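Local coordinates for beta-galactosidase (PDB 4CUB), which probably serves as a carbohydrate-binding module, here holding galactose, of a pneumococcal enzyme that hydrolyses terminal beta-galactosides, at residues Trp49-Arg54 and Arg169-Thr174. Sequence-based numbering, arbitrary orientation.
Sequences WTNWNR and RGTSIT. With CA (calcium ion), chain E; GAL (beta-D-galactopyranose), chain C.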
ATOM      1  N   TRP A  49       8.086   3.554   3.699  1.00 15.13           N
ATOM      2  CA  TRP A  49       8.304   2.167   3.335  1.00 15.22           C
ATOM      3  C   TRP A  49       9.190   2.207   2.111  1.00 15.76           C
ATOM      4  O   TRP A  49       8.987   3.080   1.246  1.00 17.02           O
ATOM      5  CB  TRP A  49       6.994   1.440   2.968  1.00 13.73           C
ATOM      6  CG  TRP A  49       7.279   0.103   2.299  1.00 13.46           C
ATOM      7  CD1 TRP A  49       7.502  -1.095   2.924  1.00 12.95           C
ATOM      8  CD2 TRP A  49       7.411  -0.147   0.889  1.00 13.06           C
ATOM      9  NE1 TRP A  49       7.737  -2.074   1.992  1.00 13.45           N
ATOM     10  CE2 TRP A  49       7.697  -1.521   0.735  1.00 13.06           C
ATOM     11  CE3 TRP A  49       7.305   0.658  -0.260  1.00 12.62           C
ATOM     12  CZ2 TRP A  49       7.895  -2.122  -0.535  1.00 13.02           C
ATOM     13  CZ3 TRP A  49       7.484   0.059  -1.522  1.00 12.61           C
ATOM     14  CH2 TRP A  49       7.784  -1.311  -1.646  1.00 12.47           C
ATOM     15  N   THR A  50      10.154   1.279   2.012  1.00 15.46           N
ATOM     16  CA  THR A  50      10.902   1.082   0.751  1.00 15.17           C
ATOM     17  C   THR A  50      11.241  -0.367   0.664  1.00 15.54           C
ATOM     18  O   THR A  50      11.275  -1.041   1.688  1.00 14.45           O
ATOM     19  CB  THR A  50      12.263   1.836   0.641  1.00 15.37           C
ATOM     20  OG1 THR A  50      13.284   1.118   1.364  1.00 14.33           O
ATOM     21  CG2 THR A  50      12.181   3.277   1.142  1.00 14.26           C
ATOM     22  N   ASN A  51      11.489  -0.853  -0.558  1.00 15.90           N
ATOM     23  CA  ASN A  51      12.216  -2.102  -0.721  1.00 15.64           C
ATOM     24  C   ASN A  51      13.654  -1.901  -1.223  1.00 16.02           C
ATOM     25  O   ASN A  51      14.157  -2.687  -2.040  1.00 15.42           O
ATOM     26  CB  ASN A  51      11.426  -3.112  -1.580  1.00 17.15           C
ATOM     27  CG  ASN A  51      11.220  -2.660  -3.027  1.00 17.44           C
ATOM     28  OD1 ASN A  51      11.488  -1.512  -3.408  1.00 16.24           O
ATOM     29  ND2 ASN A  51      10.744  -3.597  -3.854  1.00 17.50           N
ATOM     30  N   TRP A  52      14.321  -0.850  -0.736  1.00 16.46           N
ATOM     31  CA  TRP A  52      15.706  -0.541  -1.150  1.00 17.53           C
ATOM     32  C   TRP A  52      16.643  -1.731  -0.910  1.00 17.80           C
ATOM     33  O   TRP A  52      16.729  -2.224   0.209  1.00 16.25           O
ATOM     34  CB  TRP A  52      16.222   0.668  -0.370  1.00 18.94           C
ATOM     35  CG  TRP A  52      17.678   1.097  -0.663  1.00 20.01           C
ATOM     36  CD1 TRP A  52      18.097   1.952  -1.645  1.00 20.12           C
ATOM     37  CD2 TRP A  52      18.861   0.751   0.096  1.00 20.84           C
ATOM     38  NE1 TRP A  52      19.475   2.134  -1.570  1.00 21.25           N
ATOM     39  CE2 TRP A  52      19.961   1.411  -0.509  1.00 21.34           C
ATOM     40  CE3 TRP A  52      19.092  -0.053   1.225  1.00 21.40           C
ATOM     41  CZ2 TRP A  52      21.278   1.277  -0.033  1.00 22.65           C
ATOM     42  CZ3 TRP A  52      20.398  -0.202   1.686  1.00 21.71           C
ATOM     43  CH2 TRP A  52      21.475   0.471   1.061  1.00 21.72           C
ATOM     44  N   ASN A  53      17.312  -2.199  -1.968  1.00 18.38           N
ATOM     45  CA  ASN A  53      18.357  -3.206  -1.858  1.00 18.35           C
ATOM     46  C   ASN A  53      17.799  -4.545  -1.426  1.00 19.00           C
ATOM     47  O   ASN A  53      18.519  -5.354  -0.871  1.00 19.72           O
ATOM     48  CB  ASN A  53      19.470  -2.776  -0.877  1.00 19.48           C
ATOM     49  CG  ASN A  53      20.761  -3.568  -1.066  1.00 21.17           C
ATOM     50  OD1 ASN A  53      21.122  -3.897  -2.195  1.00 22.61           O
ATOM     51  ND2 ASN A  53      21.462  -3.866   0.029  1.00 20.24           N
ATOM     52  N   ARG A  54      16.513  -4.762  -1.669  1.00 19.08           N
ATOM     53  CA  ARG A  54      15.898  -6.076  -1.503  1.00 17.46           C
ATOM     54  C   ARG A  54      16.051  -6.849  -2.835  1.00 18.64           C
ATOM     55  O   ARG A  54      16.323  -6.230  -3.884  1.00 17.02           O
ATOM     56  CB  ARG A  54      14.445  -5.901  -1.072  1.00 16.79           C
ATOM     57  CG  ARG A  54      14.325  -5.154   0.287  1.00 16.12           C
ATOM     58  CD  ARG A  54      15.095  -5.909   1.394  1.00 15.48           C
ATOM     59  NE  ARG A  54      14.374  -7.105   1.807  1.00 15.42           N
ATOM     60  CZ  ARG A  54      14.697  -7.916   2.822  1.00 16.55           C
ATOM     61  NH1 ARG A  54      15.790  -7.711   3.576  1.00 16.40           N
ATOM     62  NH2 ARG A  54      13.913  -8.953   3.088  1.00 15.00           N
ATOM     63  N   ARG A 169      17.426   1.634  -6.558  1.00 20.79           N
ATOM     64  CA  ARG A 169      17.548   0.334  -5.840  1.00 19.96           C
ATOM     65  C   ARG A 169      16.264  -0.083  -5.101  1.00 18.70           C
ATOM     66  O   ARG A 169      16.211  -1.145  -4.458  1.00 18.18           O
ATOM     67  CB  ARG A 169      18.771   0.324  -4.911  1.00 21.08           C
ATOM     68  CG  ARG A 169      20.091   0.362  -5.674  1.00 23.22           C
ATOM     69  CD  ARG A 169      21.293   0.613  -4.772  1.00 25.89           C
ATOM     70  NE  ARG A 169      21.637  -0.562  -3.964  1.00 27.44           N
ATOM     71  CZ  ARG A 169      22.560  -0.566  -2.999  1.00 28.80           C
ATOM     72  NH1 ARG A 169      23.234   0.542  -2.715  1.00 27.31           N
ATOM     73  NH2 ARG A 169      22.805  -1.682  -2.310  1.00 28.53           N
ATOM     74  N   GLY A 170      15.214   0.730  -5.227  1.00 18.04           N
ATOM     75  CA  GLY A 170      13.899   0.361  -4.690  1.00 16.17           C
ATOM     76  C   GLY A 170      12.785   1.369  -4.957  1.00 16.06           C
ATOM     77  O   GLY A 170      13.020   2.450  -5.494  1.00 14.62           O
ATOM     78  N   THR A 171      11.564   0.991  -4.586  1.00 15.97           N
ATOM     79  CA  THR A 171      10.410   1.891  -4.654  1.00 15.93           C
ATOM     80  C   THR A 171      10.233   2.448  -3.234  1.00 16.00           C
ATOM     81  O   THR A 171      10.628   1.799  -2.280  1.00 15.28           O
ATOM     82  CB  THR A 171       9.151   1.148  -5.149  1.00 15.97           C
ATOM     83  OG1 THR A 171       9.406   0.595  -6.456  1.00 17.52           O
ATOM     84  CG2 THR A 171       7.979   2.082  -5.257  1.00 16.66           C
ATOM     85  N   SER A 172       9.634   3.632  -3.111  1.00 14.90           N
ATOM     86  CA  SER A 172       9.546   4.313  -1.831  1.00 14.47           C
ATOM     87  C   SER A 172       8.227   5.038  -1.675  1.00 14.01           C
ATOM     88  O   SER A 172       7.815   5.777  -2.590  1.00 14.80           O
ATOM     89  CB  SER A 172      10.696   5.328  -1.716  1.00 13.95           C
ATOM     90  OG  SER A 172      10.701   5.916  -0.427  1.00 13.49           O
ATOM     91  N   ILE A 173       7.593   4.865  -0.511  1.00 13.15           N
ATOM     92  CA  ILE A 173       6.295   5.509  -0.198  1.00 12.95           C
ATOM     93  C   ILE A 173       6.307   6.069   1.244  1.00 13.28           C
ATOM     94  O   ILE A 173       6.513   5.338   2.209  1.00 13.52           O
ATOM     95  CB  ILE A 173       5.095   4.508  -0.344  1.00 12.30           C
ATOM     96  CG1 ILE A 173       4.930   4.028  -1.790  1.00 12.50           C
ATOM     97  CG2 ILE A 173       3.782   5.112   0.143  1.00 12.28           C
ATOM     98  CD1 ILE A 173       4.001   2.833  -1.933  1.00 13.12           C
ATOM     99  N   THR A 174       6.067   7.358   1.400  1.00 13.57           N
ATOM    100  CA  THR A 174       5.970   7.900   2.760  1.00 14.04           C
ATOM    101  C   THR A 174       4.598   7.688   3.449  1.00 13.77           C
ATOM    102  O   THR A 174       4.527   7.514   4.690  1.00 13.64           O
ATOM    103  CB  THR A 174       6.440   9.371   2.833  1.00 13.70           C
ATOM    104  OG1 THR A 174       6.317   9.815   4.188  1.00 15.06           O
ATOM    105  CG2 THR A 174       5.588  10.294   1.948  1.00 14.36           C
TER
HETATM  106 CA    CA E2645       3.986   7.893   6.889  1.00 15.58          CA
HETATM  107  C1  GAL C   2      18.990   3.571   2.973  1.00 26.78           C
HETATM  108  C2  GAL C   2      17.584   3.822   3.544  1.00 26.20           C
HETATM  109  C3  GAL C   2      16.521   3.832   2.431  1.00 23.46           C
HETATM  110  C4  GAL C   2      16.937   4.760   1.290  1.00 23.41           C
HETATM  111  C5  GAL C   2      18.326   4.368   0.772  1.00 23.03           C
HETATM  112  C6  GAL C   2      18.861   5.346  -0.280  1.00 23.45           C
HETATM  113  O2  GAL C   2      17.254   2.821   4.483  1.00 25.76           O
HETATM  114  O3  GAL C   2      15.251   4.220   2.920  1.00 22.50           O
HETATM  115  O4  GAL C   2      16.910   6.109   1.724  1.00 19.03           O
HETATM  116  O5  GAL C   2      19.238   4.414   1.858  1.00 24.94           O
HETATM  117  O6  GAL C   2      18.250   5.179  -1.540  1.00 23.21           O
HETATM  118  O   HOH W   1       9.184  -2.122  -6.245  1.00 19.33           O
HETATM  119  O   HOH W   2      20.646  -2.811  -4.848  1.00 36.17           O
HETATM  120  O   HOH W   3      16.517  -4.154  -5.285  1.00 30.45           O
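R169 runs alongside W52, and its side chain can be followed outward against that ring. R169 CB lies 3.7 Å from W52 CD1; CG continues the chain, and R169 CD passes 4.0 Å from W52 NE1. The bend at chi3 (74°) then turns the guanidinium so that W52 CZ2 lies over one of its faces, 3.4 Å from R169 NH1, yet the two planes are 45° apart, too inclined for a parallel stack. NE gives its hydrogen to a water that in turn donates to N53 OD1, while R169 NH2 reaches the same N53 OD1 directly at 2.8 Å. That oxygen lies in the guanidinium plane, but NH2 stands above the amide's carbonyl plane, off the lone pairs.

The opposite side of W52 from N53 CB carries galactose, with C5 of the sugar 3.4 Å from W52 CD1. As in many carbohydrate-binding modules of the galactose-binding-domain fold, the sugar rests on an aromatic platform formed by loops at one end of a beta-sandwich; here R48, D29 and D86 hydrogen-bond it. D29 also takes T50 OG1, which itself accepts W52 N in an ST turn, linking the sugar-binding aspartate to the backbone of the platform.

Residues 49-50 pair antiparallel with the strand that begins near G170. W49 and I173 form a hydrogen-bonded pair, T50 and S172 a non-hydrogen-bonded one, and pairing then passes to a side chain: T171 N donates to N51 OD1 at 2.8 Å, nearly straight (167°), whereas N51 N returns a longer bond to T171 O. N53 N, within the type II turn from N51 to R54, donates to R169 O. Beyond I173, T174 O binds the calcium ion at 2.3 Å, together with ligands including D36 and E175.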